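PDB 5F9Z: aminoacyl-tRNA synthetase from Cryptosporidium parvum, which probably charges tRNA(Pro) with proline at the expense of ATP, and here holds the inhibitor halofuginone and an ATP analogue. Local coordinates for residues 43-46 and 47-50; 57-60 and 61-65; 179-182 and 183-187; 394-397 and 398-402; 409-412 and 413-416. All coordinates share one frame; numbering follows the deposited sequence.

In the fold
All five contacts are local, each made along one continuous piece of chain. Interaction 1 is a surface hairpin turn, held by one backbone bond and a bridging water. The other four lie on helices. Interaction 2, on helix 53-71, is partly buried, with apolar and aromatic side chains beside the helix bonds. Interaction 3 starts helix 181-202 at the surface, so an N-cap, waters and a salt bridge dominate. Interactions 4 and 5 share helix 393-417, their centres about 22 Å apart, and both are partly buried. Interaction 4 sits at a proline kink against the anticodon-binding domain sheet. Interaction 5 lies nearer the C-terminal end of the helix, beside helix 278-287.

Interaction 1. Residues 43-46 and 47-50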
loop_
_atom_site.group_PDB
_atom_site.type_symbol
_atom_site.label_atom_id
_atom_site.label_comp_id
_atom_site.label_asym_id
_atom_site.label_seq_id
_atom_site.Cartn_x
_atom_site.Cartn_y
_atom_site.Cartn_z
ATOM N N TYR A 43 -6.210 -6.418 18.812
ATOM C CA TYR A 43 -7.001 -7.605 19.091
ATOM C C TYR A 43 -6.248 -8.518 20.050
ATOM O O TYR A 43 -5.015 -8.512 20.098
ATOM C CB TYR A 43 -7.323 -8.350 17.791
ATOM C CG TYR A 43 -8.520 -9.270 17.867
ATOM C CD1 TYR A 43 -9.783 -8.775 18.163
ATOM C CD2 TYR A 43 -8.392 -10.628 17.613
ATOM C CE1 TYR A 43 -10.881 -9.611 18.224
ATOM C CE2 TYR A 43 -9.484 -11.472 17.670
ATOM C CZ TYR A 43 -10.726 -10.957 17.975
ATOM O OH TYR A 43 -11.815 -11.796 18.034
ATOM N N ASP A 44 -7.003 -9.305 20.817
ATOM C CA ASP A 44 -6.394 -10.212 21.784
ATOM C C ASP A 44 -5.715 -11.409 21.130
ATOM O O ASP A 44 -5.146 -12.242 21.844
ATOM C CB ASP A 44 -7.444 -10.683 22.793
ATOM C CG ASP A 44 -8.632 -11.356 22.134
ATOM O OD1 ASP A 44 -8.686 -11.399 20.887
ATOM O OD2 ASP A 44 -9.525 -11.825 22.869
ATOM N N ILE A 45 -5.766 -11.518 19.806
ATOM C CA ILE A 45 -5.042 -12.540 19.059
ATOM C C ILE A 45 -3.927 -11.837 18.298
ATOM O O ILE A 45 -4.191 -10.962 17.466
ATOM C CB ILE A 45 -5.969 -13.316 18.113
ATOM C CG1 ILE A 45 -7.044 -14.045 18.922
ATOM C CG2 ILE A 45 -5.170 -14.293 17.266
ATOM C CD1 ILE A 45 -8.046 -14.791 18.081
ATOM N N SER A 46 -2.685 -12.218 18.592
ATOM C CA SER A 46 -1.526 -11.509 18.063
ATOM C C SER A 46 -1.530 -11.511 16.539
ATOM O O SER A 46 -1.906 -12.498 15.902
ATOM C CB SER A 46 -0.237 -12.145 18.586
ATOM O OG SER A 46 0.904 -11.451 18.115
ATOM N N GLY A 47 -1.116 -10.389 15.957
ATOM C CA GLY A 47 -1.055 -10.251 14.519
ATOM C C GLY A 47 -2.355 -9.865 13.849
ATOM O O GLY A 47 -2.357 -9.632 12.634
ATOM N N CYS A 48 -3.455 -9.792 14.590
ATOM C CA CYS A 48 -4.748 -9.410 14.044
ATOM C C CYS A 48 -5.152 -8.048 14.591
ATOM O O CYS A 48 -4.913 -7.742 15.763
ATOM C CB CYS A 48 -5.815 -10.454 14.379
ATOM S SG CYS A 48 -5.473 -12.088 13.690
ATOM N N TYR A 49 -5.756 -7.230 13.733
ATOM C CA TYR A 49 -6.115 -5.865 14.088
ATOM C C TYR A 49 -7.471 -5.530 13.490
ATOM O O TYR A 49 -7.752 -5.869 12.337
ATOM C CB TYR A 49 -5.055 -4.868 13.601
ATOM C CG TYR A 49 -3.644 -5.257 13.985
ATOM C CD1 TYR A 49 -3.102 -4.870 15.204
ATOM C CD2 TYR A 49 -2.858 -6.020 13.132
ATOM C CE1 TYR A 49 -1.816 -5.229 15.560
ATOM C CE2 TYR A 49 -1.571 -6.383 13.480
ATOM C CZ TYR A 49 -1.056 -5.986 14.695
ATOM O OH TYR A 49 0.226 -6.345 15.044
ATOM N N ILE A 50 -8.308 -4.868 14.281
ATOM C CA ILE A 50 -9.642 -4.485 13.836
ATOM C C ILE A 50 -9.530 -3.296 12.894
ATOM O O ILE A 50 -8.917 -2.276 13.232
ATOM C CB ILE A 50 -10.541 -4.156 15.036
ATOM C CG1 ILE A 50 -10.733 -5.393 15.911
ATOM C CG2 ILE A 50 -11.883 -3.609 14.566
ATOM C CD1 ILE A 50 -11.623 -5.150 17.096
HETATM O O HOH W 1 -3.515 -7.119 17.954
#
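Y43 and C48 face each other across a tight loop. The CB of Y43 lies 3.2 Å from C48 O. Farther out, Y43 CD2 is 4.1 Å from C48 CB, while Y43 CD1 is 4.2 Å from I50 CG1. Both neighbours come to the ring obliquely. The ring and the I50 side chain cross at about a right angle. The ring is placed by chi1 of Y43 (-158°), which sets CG beside the carbonyl carbon and brings the near ring carbons to C48 and I50. Where the turn begins and ends, I45 CG2 touches C48 SG at 4.2 Å. These apolar contacts are thin, and most of the residues are exposed.

The polar frame is backbone. C48 N donates to I45 O at 3.2 Å, closing a type II beta turn from I45 to C48. G47 takes the third position with positive phi (84°). With this phi, the absence of a CB at G47 leaves room for the S46 carbonyl oxygen. The turn ends the loop of a beta hairpin, whose two antiparallel strands are 40-42 and 49-51. A water bridges Y43 N and C48 O, accepting from Y43 N and donating to C48 O at 2.7 Å.

Within 43-46, D44 folds back so that its OD1 stands 3.3 Å above the plane of the Y43 ring, over its centre. Beyond the loop, I50 keeps backbone hydrogen bonding with E41 on the partner strand. G47 is tied by its backbone to R167, and S46 and Y49 rest on P160.

Interaction 2. Residues 57-60 and 61-65; sequences FIWE and TIQSV
T61 folds back onto F57, one turn earlier in helix 53-71. Its chi1 of -55° sets OG1 beside the backbone N, where the hydroxyl can reach the preceding turn.

F57 O takes two donors. T61 N gives the ordinary helix bond, and T61 OG1 adds a second at 2.9 Å. They arrive from opposite faces of the carbonyl plane, the hydroxyl 37° out of it. A threonine hydroxyl bonded to the carbonyl four residues back is a familiar feature inside alpha helices. The next backbone bonds run from I62 to I58, Q63 to W59 and S64 to E60.

The aromatic contacts differ in kind. T61 OG1 also sits over one face of the F57 ring, 3.3 Å from CE1. The W59 indole meets I62 obliquely, with CZ3 4.0 Å from I62 CG2. Q63 runs extended past W59, its OE1 3.8 Å from W59 NE1.

The aliphatic contact is I58 CG2 with I62 CD1 at 4.2 Å. I58 and I62 pack on I280 of helix 278-287, and I62 also meets L275, I198 and L202.

The hydroxyl gives its proton to F57 O, so the oxygen over the F57 ring is held in place by its own helix.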
loop_
_atom_site.group_PDB
_atom_site.type_symbol
_atom_site.label_atom_id
_atom_site.label_comp_id
_atom_site.label_asym_id
_atom_site.label_seq_id
_atom_site.Cartn_x
_atom_site.Cartn_y
_atom_site.Cartn_z
ATOM N N PHE A 57 -12.507 2.390 5.185
ATOM C CA PHE A 57 -12.904 3.212 4.047
ATOM C C PHE A 57 -11.779 3.307 3.025
ATOM O O PHE A 57 -12.023 3.254 1.814
ATOM C CB PHE A 57 -13.314 4.609 4.520
ATOM C CG PHE A 57 -13.622 5.569 3.398
ATOM C CD1 PHE A 57 -12.612 6.313 2.800
ATOM C CD2 PHE A 57 -14.921 5.735 2.949
ATOM C CE1 PHE A 57 -12.893 7.190 1.770
ATOM C CE2 PHE A 57 -15.208 6.617 1.923
ATOM C CZ PHE A 57 -14.192 7.345 1.333
ATOM N N ILE A 58 -10.539 3.457 3.497
ATOM C CA ILE A 58 -9.409 3.597 2.586
ATOM C C ILE A 58 -9.203 2.315 1.790
ATOM O O ILE A 58 -8.866 2.354 0.601
ATOM C CB ILE A 58 -8.146 4.001 3.366
ATOM C CG1 ILE A 58 -8.374 5.341 4.068
ATOM C CG2 ILE A 58 -6.940 4.077 2.439
ATOM C CD1 ILE A 58 -7.135 5.922 4.699
ATOM N N TRP A 59 -9.416 1.158 2.422
ATOM C CA TRP A 59 -9.320 -0.097 1.684
ATOM C C TRP A 59 -10.466 -0.241 0.693
ATOM O O TRP A 59 -10.269 -0.738 -0.423
ATOM C CB TRP A 59 -9.293 -1.283 2.647
ATOM C CG TRP A 59 -9.211 -2.594 1.934
ATOM C CD1 TRP A 59 -10.183 -3.549 1.856
ATOM C CD2 TRP A 59 -8.102 -3.085 1.172
ATOM N NE1 TRP A 59 -9.742 -4.611 1.102
ATOM C CE2 TRP A 59 -8.468 -4.351 0.670
ATOM C CE3 TRP A 59 -6.833 -2.581 0.871
ATOM C CZ2 TRP A 59 -7.610 -5.119 -0.115
ATOM C CZ3 TRP A 59 -5.984 -3.344 0.090
ATOM C CH2 TRP A 59 -6.375 -4.599 -0.393
ATOM N N GLU A 60 -11.671 0.186 1.081
ATOM C CA GLU A 60 -12.795 0.169 0.150
ATOM C C GLU A 60 -12.534 1.077 -1.042
ATOM O O GLU A 60 -12.949 0.774 -2.166
ATOM C CB GLU A 60 -14.081 0.582 0.867
ATOM C CG GLU A 60 -14.611 -0.458 1.832
ATOM C CD GLU A 60 -15.923 -0.045 2.469
ATOM O OE1 GLU A 60 -16.045 1.128 2.881
ATOM O OE2 GLU A 60 -16.837 -0.893 2.546
ATOM N N THR A 61 -11.849 2.201 -0.815
ATOM C CA THR A 61 -11.480 3.079 -1.920
ATOM C C THR A 61 -10.410 2.433 -2.791
ATOM O O THR A 61 -10.501 2.458 -4.024
ATOM C CB THR A 61 -10.998 4.427 -1.382
ATOM O OG1 THR A 61 -12.001 4.984 -0.525
ATOM C CG2 THR A 61 -10.724 5.391 -2.526
ATOM N N ILE A 62 -9.386 1.850 -2.164
ATOM C CA ILE A 62 -8.378 1.102 -2.912
ATOM C C ILE A 62 -9.030 -0.031 -3.690
ATOM O O ILE A 62 -8.712 -0.266 -4.863
ATOM C CB ILE A 62 -7.286 0.576 -1.961
ATOM C CG1 ILE A 62 -6.467 1.732 -1.384
ATOM C CG2 ILE A 62 -6.381 -0.416 -2.679
ATOM C CD1 ILE A 62 -5.457 1.301 -0.341
ATOM N N GLN A 63 -9.962 -0.744 -3.054
ATOM C CA GLN A 63 -10.650 -1.835 -3.734
ATOM C C GLN A 63 -11.506 -1.321 -4.884
ATOM O O GLN A 63 -11.501 -1.901 -5.974
ATOM C CB GLN A 63 -11.503 -2.621 -2.738
ATOM C CG GLN A 63 -12.320 -3.735 -3.366
ATOM C CD GLN A 63 -13.013 -4.603 -2.334
ATOM O OE1 GLN A 63 -12.771 -4.473 -1.133
ATOM N NE2 GLN A 63 -13.880 -5.497 -2.798
ATOM N N SER A 64 -12.239 -0.226 -4.664
ATOM C CA SER A 64 -13.108 0.306 -5.709
ATOM C C SER A 64 -12.307 0.783 -6.914
ATOM O O SER A 64 -12.679 0.513 -8.062
ATOM C CB SER A 64 -13.959 1.447 -5.151
ATOM O OG SER A 64 -14.619 2.143 -6.192
ATOM N N VAL A 65 -11.203 1.493 -6.674
ATOM C CA VAL A 65 -10.425 2.047 -7.776
ATOM C C VAL A 65 -9.711 0.941 -8.541
ATOM O O VAL A 65 -9.698 0.932 -9.778
ATOM C CB VAL A 65 -9.440 3.107 -7.253
ATOM C CG1 VAL A 65 -8.479 3.535 -8.352
ATOM C CG2 VAL A 65 -10.200 4.310 -6.707
#

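Interaction 3. Residues 179-182 and 183-187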
loop_
_atom_site.group_PDB
_atom_site.type_symbol
_atom_site.label_atom_id
_atom_site.label_comp_id
_atom_site.label_asym_id
_atom_site.label_seq_id
_atom_site.Cartn_x
_atom_site.Cartn_y
_atom_site.Cartn_z
ATOM N N SER A 179 -2.452 -17.987 -23.737
ATOM C CA SER A 179 -1.974 -18.954 -24.717
ATOM C C SER A 179 -0.523 -18.722 -25.115
ATOM O O SER A 179 0.096 -19.620 -25.697
ATOM C CB SER A 179 -2.857 -18.922 -25.965
ATOM O OG SER A 179 -2.756 -17.675 -26.630
ATOM N N THR A 180 0.029 -17.546 -24.825
ATOM C CA THR A 180 1.405 -17.222 -25.172
ATOM C C THR A 180 2.097 -16.566 -23.988
ATOM O O THR A 180 1.463 -15.891 -23.172
ATOM C CB THR A 180 1.486 -16.283 -26.388
ATOM O OG1 THR A 180 0.777 -15.071 -26.106
ATOM C CG2 THR A 180 0.892 -16.941 -27.627
ATOM N N ARG A 181 3.412 -16.780 -23.899
ATOM C CA ARG A 181 4.199 -16.116 -22.864
ATOM C C ARG A 181 4.215 -14.606 -23.059
ATOM O O ARG A 181 4.239 -13.855 -22.076
ATOM C CB ARG A 181 5.626 -16.667 -22.856
ATOM C CG ARG A 181 6.540 -16.015 -21.831
ATOM C CD ARG A 181 7.990 -16.422 -22.039
ATOM N NE ARG A 181 8.888 -15.720 -21.127
ATOM C CZ ARG A 181 9.414 -14.524 -21.370
ATOM N NH1 ARG A 181 9.131 -13.890 -22.500
ATOM N NH2 ARG A 181 10.222 -13.959 -20.482
ATOM N N LYS A 182 4.196 -14.145 -24.313
ATOM C CA LYS A 182 4.216 -12.710 -24.581
ATOM C C LYS A 182 2.968 -12.026 -24.038
ATOM O O LYS A 182 3.057 -10.958 -23.419
ATOM C CB LYS A 182 4.354 -12.472 -26.085
ATOM C CG LYS A 182 4.169 -11.031 -26.527
ATOM C CD LYS A 182 4.498 -10.879 -28.004
ATOM C CE LYS A 182 4.163 -9.487 -28.514
ATOM N NZ LYS A 182 2.696 -9.226 -28.484
ATOM N N GLU A 183 1.795 -12.628 -24.252
ATOM C CA GLU A 183 0.562 -12.051 -23.727
ATOM C C GLU A 183 0.540 -12.066 -22.203
ATOM O O GLU A 183 -0.029 -11.160 -21.584
ATOM C CB GLU A 183 -0.647 -12.804 -24.281
ATOM C CG GLU A 183 -1.982 -12.124 -24.029
ATOM C CD GLU A 183 -3.159 -13.007 -24.396
ATOM O OE1 GLU A 183 -3.667 -13.722 -23.507
ATOM O OE2 GLU A 183 -3.569 -12.996 -25.576
ATOM N N ALA A 184 1.153 -13.079 -21.586
ATOM C CA ALA A 184 1.184 -13.146 -20.129
ATOM C C ALA A 184 2.096 -12.074 -19.545
ATOM O O ALA A 184 1.738 -11.421 -18.558
ATOM C CB ALA A 184 1.629 -14.536 -19.677
ATOM N N LEU A 185 3.275 -11.877 -20.141
ATOM C CA LEU A 185 4.192 -10.856 -19.643
ATOM C C LEU A 185 3.594 -9.462 -19.784
ATOM O O LEU A 185 3.772 -8.610 -18.905
ATOM C CB LEU A 185 5.530 -10.946 -20.379
ATOM C CG LEU A 185 6.588 -9.911 -19.991
ATOM C CD1 LEU A 185 6.874 -9.960 -18.497
ATOM C CD2 LEU A 185 7.865 -10.122 -20.793
ATOM N N GLU A 186 2.882 -9.211 -20.886
ATOM C CA GLU A 186 2.169 -7.946 -21.027
ATOM C C GLU A 186 1.136 -7.768 -19.923
ATOM O O GLU A 186 0.914 -6.645 -19.456
ATOM C CB GLU A 186 1.505 -7.868 -22.402
ATOM C CG GLU A 186 2.490 -7.785 -23.557
ATOM C CD GLU A 186 1.839 -8.049 -24.902
ATOM O OE1 GLU A 186 0.646 -8.420 -24.926
ATOM O OE2 GLU A 186 2.523 -7.889 -25.936
ATOM N N MET A 187 0.506 -8.861 -19.486
ATOM C CA MET A 187 -0.417 -8.783 -18.359
ATOM C C MET A 187 0.322 -8.471 -17.064
ATOM O O MET A 187 -0.198 -7.751 -16.203
ATOM C CB MET A 187 -1.198 -10.093 -18.234
ATOM C CG MET A 187 -2.268 -10.084 -17.158
ATOM S SD MET A 187 -3.635 -8.983 -17.560
ATOM C CE MET A 187 -4.616 -9.114 -16.073
HETATM O O HOH W 2 -4.298 -15.938 -24.373
HETATM O O HOH W 3 -1.861 -15.266 -26.258
HETATM O O HOH W 4 0.396 -10.490 -26.775
#
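K182 and E186 form a salt bridge one turn apart on helix 181-202. K182 NZ lies 2.9 Å from E186 OE2. It reaches that oxygen on the syn side, 25° out of the carboxylate plane. The lysine chain stays extended until chi4 (-66°), where it bends and turns NZ to the acid. A water joins the other oxygen to the same amine, accepting from K182 NZ and donating to E186 OE1 at 2.8 Å. The carboxylate is therefore engaged through both oxygens.

T180 is the N-cap. Its OG1 accepts from E183 N at 3.2 Å, with an N-H...O angle of 155°. T180 O in turn accepts from A184 N at 3.2 Å, the first regular bond of the helix, and L185 N and E186 N follow with bonds to R181 O and K182 O.

The E183 side chain swings back toward the cap. One water links S179 N to E183 OE1. Another lies 2.6 Å from both S179 OG and T180 OG1, and adds a weak bond to E183 OE2. E183 OE1 also has a hydrogen bond with H178 ND1, at the end of strand 168-178.

The packing is made by A184, L185 and M187. A184 rests on H178, L245 and T271, and L185 on L245. Buried M187 reaches T176 and W273. The helix thus lies on the strands of the class II core domain.

The acid of E183, sitting beside the N-terminal turn, would probably interact favourably with the helix dipole. The ion pair of K182 and E186 is exposed and shares a water, so its charges are probably partly screened.

Interaction 4. Residues 394-397 and 398-402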
loop_
_atom_site.group_PDB
_atom_site.type_symbol
_atom_site.label_atom_id
_atom_site.label_comp_id
_atom_site.label_asym_id
_atom_site.label_seq_id
_atom_site.Cartn_x
_atom_site.Cartn_y
_atom_site.Cartn_z
ATOM N N GLU A 394 -17.065 26.126 -5.014
ATOM C CA GLU A 394 -17.280 25.100 -6.029
ATOM C C GLU A 394 -16.034 24.892 -6.882
ATOM O O GLU A 394 -15.729 23.764 -7.287
ATOM C CB GLU A 394 -18.472 25.479 -6.908
ATOM C CG GLU A 394 -18.757 24.496 -8.030
ATOM C CD GLU A 394 -19.733 25.045 -9.051
ATOM O OE1 GLU A 394 -19.923 26.278 -9.087
ATOM O OE2 GLU A 394 -20.311 24.242 -9.815
ATOM N N SER A 395 -15.297 25.966 -7.157
ATOM C CA SER A 395 -14.100 25.914 -7.987
ATOM C C SER A 395 -12.816 25.758 -7.181
ATOM O O SER A 395 -11.914 25.026 -7.602
ATOM C CB SER A 395 -14.005 27.178 -8.849
ATOM O OG SER A 395 -12.744 27.261 -9.488
ATOM N N LYS A 396 -12.710 26.426 -6.031
ATOM C CA LYS A 396 -11.440 26.473 -5.310
ATOM C C LYS A 396 -11.164 25.183 -4.543
ATOM O O LYS A 396 -10.017 24.725 -4.493
ATOM C CB LYS A 396 -11.424 27.664 -4.352
ATOM C CG LYS A 396 -10.060 27.968 -3.758
ATOM C CD LYS A 396 -9.276 28.920 -4.646
ATOM C CE LYS A 396 -7.822 29.016 -4.214
ATOM N NZ LYS A 396 -7.060 27.783 -4.563
ATOM N N ILE A 397 -12.189 24.591 -3.935
ATOM C CA ILE A 397 -12.000 23.439 -3.053
ATOM C C ILE A 397 -11.532 22.215 -3.837
ATOM O O ILE A 397 -10.602 21.533 -3.382
ATOM C CB ILE A 397 -13.277 23.140 -2.249
ATOM C CG1 ILE A 397 -13.627 24.336 -1.364
ATOM C CG2 ILE A 397 -13.096 21.889 -1.401
ATOM C CD1 ILE A 397 -12.462 24.840 -0.540
ATOM N N PRO A 398 -12.121 21.877 -4.992
ATOM C CA PRO A 398 -11.527 20.795 -5.795
ATOM C C PRO A 398 -10.090 21.072 -6.200
ATOM O O PRO A 398 -9.292 20.132 -6.305
ATOM C CB PRO A 398 -12.456 20.712 -7.015
ATOM C CG PRO A 398 -13.757 21.205 -6.516
ATOM C CD PRO A 398 -13.414 22.310 -5.559
ATOM N N LYS A 399 -9.732 22.341 -6.422
ATOM C CA LYS A 399 -8.346 22.671 -6.740
ATOM C C LYS A 399 -7.439 22.479 -5.531
ATOM O O LYS A 399 -6.312 21.989 -5.667
ATOM C CB LYS A 399 -8.248 24.106 -7.257
ATOM C CG LYS A 399 -8.834 24.318 -8.642
ATOM C CD LYS A 399 -8.553 25.723 -9.153
ATOM C CE LYS A 399 -9.166 26.778 -8.247
ATOM N NZ LYS A 399 -8.924 28.157 -8.756
ATOM N N LEU A 400 -7.911 22.860 -4.340
ATOM C CA LEU A 400 -7.093 22.712 -3.140
ATOM C C LEU A 400 -6.825 21.245 -2.830
ATOM O O LEU A 400 -5.696 20.872 -2.491
ATOM C CB LEU A 400 -7.766 23.397 -1.951
ATOM C CG LEU A 400 -7.667 24.922 -1.909
ATOM C CD1 LEU A 400 -8.361 25.471 -0.672
ATOM C CD2 LEU A 400 -6.212 25.363 -1.951
ATOM N N LEU A 401 -7.851 20.397 -2.938
ATOM C CA LEU A 401 -7.644 18.966 -2.744
ATOM C C LEU A 401 -6.734 18.397 -3.824
ATOM O O LEU A 401 -5.908 17.517 -3.553
ATOM C CB LEU A 401 -8.990 18.240 -2.728
ATOM C CG LEU A 401 -9.954 18.657 -1.613
ATOM C CD1 LEU A 401 -11.263 17.890 -1.715
ATOM C CD2 LEU A 401 -9.314 18.455 -0.249
ATOM N N GLU A 402 -6.874 18.887 -5.058
ATOM C CA GLU A 402 -5.955 18.504 -6.125
ATOM C C GLU A 402 -4.530 18.927 -5.792
ATOM O O GLU A 402 -3.582 18.146 -5.941
ATOM C CB GLU A 402 -6.411 19.128 -7.445
ATOM C CG GLU A 402 -5.510 18.835 -8.630
ATOM C CD GLU A 402 -5.954 17.619 -9.415
ATOM O OE1 GLU A 402 -6.943 16.974 -9.005
ATOM O OE2 GLU A 402 -5.318 17.311 -10.446
#
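K396 is bent twice, at chi2 (89°) and chi4 (73°), and the bends swing its NZ forward over L400. NZ ends 3.7 Å from L400 CD2, so the ammonium lies by a methyl group of the next turn. K399 bends at chi3 and doubles back the other way. Its CE comes 3.3 Å from S395 O. The two lysine chains cross at about a right angle, K396 CD lying 4.2 Å from K399 CE. K396 NZ and K399 NZ are 4.6 Å apart, so the like charges probably repel somewhat, with K399 on the exposed side.

I397 supplies the apolar side. Its CD1 meets L400 CD1 at 4.2 Å, and its CG2 lies 4.4 Å from L401 CD1.

P398 breaks the bonding pattern. Its N has no hydrogen to give, and the ring carbon CD stands 3.2 Å from E394 O where a donor would otherwise be. Regular bonding is seen again from L400 N to K396 O and from L401 N to I397 O, the second nearly straight at 174°.

I397 and L401 lean on F363 and L361 of strand 361-365. K396 and L400 reach I388 and M386 of strand 385-389. This is a proline-kinked helix packed on the mixed sheet of the anticodon-binding domain.

Interaction 5. Residues 409-412 and 413-416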
loop_
_atom_site.group_PDB
_atom_site.type_symbol
_atom_site.label_atom_id
_atom_site.label_comp_id
_atom_site.label_asym_id
_atom_site.label_seq_id
_atom_site.Cartn_x
_atom_site.Cartn_y
_atom_site.Cartn_z
ATOM N N LEU A 409 2.469 13.785 -2.795
ATOM C CA LEU A 409 3.290 12.916 -3.630
ATOM C C LEU A 409 4.641 13.552 -3.931
ATOM O O LEU A 409 5.669 12.865 -3.933
ATOM C CB LEU A 409 2.552 12.582 -4.927
ATOM C CG LEU A 409 3.313 11.701 -5.922
ATOM C CD1 LEU A 409 3.721 10.387 -5.275
ATOM C CD2 LEU A 409 2.477 11.453 -7.168
ATOM N N PHE A 410 4.662 14.865 -4.179
ATOM C CA PHE A 410 5.918 15.538 -4.495
ATOM C C PHE A 410 6.860 15.550 -3.296
ATOM O O PHE A 410 8.057 15.276 -3.439
ATOM C CB PHE A 410 5.642 16.963 -4.978
ATOM C CG PHE A 410 6.860 17.673 -5.501
ATOM C CD1 PHE A 410 7.655 18.431 -4.656
ATOM C CD2 PHE A 410 7.210 17.581 -6.838
ATOM C CE1 PHE A 410 8.775 19.082 -5.135
ATOM C CE2 PHE A 410 8.329 18.231 -7.322
ATOM C CZ PHE A 410 9.112 18.982 -6.469
ATOM N N LYS A 411 6.341 15.871 -2.108
ATOM C CA LYS A 411 7.189 15.898 -0.920
ATOM C C LYS A 411 7.639 14.496 -0.530
ATOM O O LYS A 411 8.783 14.301 -0.102
ATOM C CB LYS A 411 6.453 16.566 0.241
ATOM C CG LYS A 411 6.234 18.058 0.060
ATOM C CD LYS A 411 5.543 18.660 1.273
ATOM C CE LYS A 411 6.364 18.443 2.535
ATOM N NZ LYS A 411 5.681 18.995 3.736
ATOM N N ALA A 412 6.753 13.506 -0.666
ATOM C CA ALA A 412 7.149 12.128 -0.402
ATOM C C ALA A 412 8.170 11.637 -1.421
ATOM O O ALA A 412 9.001 10.779 -1.100
ATOM C CB ALA A 412 5.922 11.222 -0.403
ATOM N N LYS A 413 8.125 12.169 -2.643
ATOM C CA LYS A 413 9.062 11.745 -3.677
ATOM C C LYS A 413 10.473 12.234 -3.375
ATOM O O LYS A 413 11.438 11.467 -3.461
ATOM C CB LYS A 413 8.598 12.250 -5.042
ATOM C CG LYS A 413 8.580 11.194 -6.128
ATOM C CD LYS A 413 7.195 11.060 -6.742
ATOM C CE LYS A 413 7.216 10.110 -7.928
ATOM N NZ LYS A 413 7.907 8.835 -7.592
ATOM N N GLN A 414 10.616 13.514 -3.020
ATOM C CA GLN A 414 11.942 14.042 -2.720
ATOM C C GLN A 414 12.508 13.472 -1.426
ATOM O O GLN A 414 13.729 13.497 -1.235
ATOM C CB GLN A 414 11.914 15.573 -2.670
ATOM C CG GLN A 414 10.943 16.176 -1.672
ATOM C CD GLN A 414 10.830 17.684 -1.820
ATOM O OE1 GLN A 414 11.550 18.298 -2.606
ATOM N NE2 GLN A 414 9.922 18.287 -1.063
ATOM N N ARG A 415 11.658 12.953 -0.537
ATOM C CA ARG A 415 12.162 12.207 0.610
ATOM C C ARG A 415 12.650 10.821 0.207
ATOM O O ARG A 415 13.594 10.301 0.813
ATOM C CB ARG A 415 11.086 12.093 1.694
ATOM C CG ARG A 415 11.168 13.180 2.753
ATOM C CD ARG A 415 10.215 12.931 3.916
ATOM N NE ARG A 415 8.828 13.240 3.578
ATOM C CZ ARG A 415 7.881 12.328 3.385
ATOM N NH1 ARG A 415 8.164 11.037 3.501
ATOM N NH2 ARG A 415 6.646 12.707 3.083
ATOM N N GLN A 416 12.028 10.211 -0.804
ATOM C CA GLN A 416 12.488 8.911 -1.280
ATOM C C GLN A 416 13.748 9.040 -2.128
ATOM O O GLN A 416 14.641 8.187 -2.050
ATOM C CB GLN A 416 11.380 8.217 -2.073
ATOM C CG GLN A 416 11.811 6.913 -2.730
ATOM C CD GLN A 416 10.646 6.133 -3.304
ATOM O OE1 GLN A 416 10.496 6.021 -4.520
ATOM N NE2 GLN A 416 9.815 5.581 -2.426
#
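R415 lays its guanidinium over A412, one turn back on helix 393-417. A412 CA stands 3.5 Å above one face of the group, offset toward its rim. The bend at chi3 (-76°) turns the flat group back along the helix. Its NH2 comes 3.9 Å from A412 CB. K411 O lies over a guanidinium face too, but farther off.

L409 and K413 run side by side, pointing the same way. L409 CD1 touches K413 CD at 3.8 Å, so the lysine uses its aliphatic part here and sends its amine onward.

Q414 also reaches back. Its chi1 of 57° places CG between the backbone N and the carbonyl carbon, and the amide comes to lie by F410 and K411. Q414 OE1 is 3.8 Å from F410 CE1, with ring and amide planes 65° apart. The amide nitrogen of Q414, NE2, is 3.9 Å from K411 CG. CG of Q414 also rests 3.3 Å from K411 O.

Backbone bonds continue the helix from 409 to 416. K413 N donates to L409 O at 2.9 Å and also makes a weak bond to F410 O. Q414, R415 and Q416 follow with the usual bonds to the residues four back.

Q416 is buried, and its NE2 donates to P206 O. R415 NH2 makes a weak bond to T286 O, and K413 NZ a long, weak ion pair with E200 of helix 181-202. A412 packs on T286 and H287 of helix 278-287, while A412 and K413 touch P206 and L409 touches A204 in a loop.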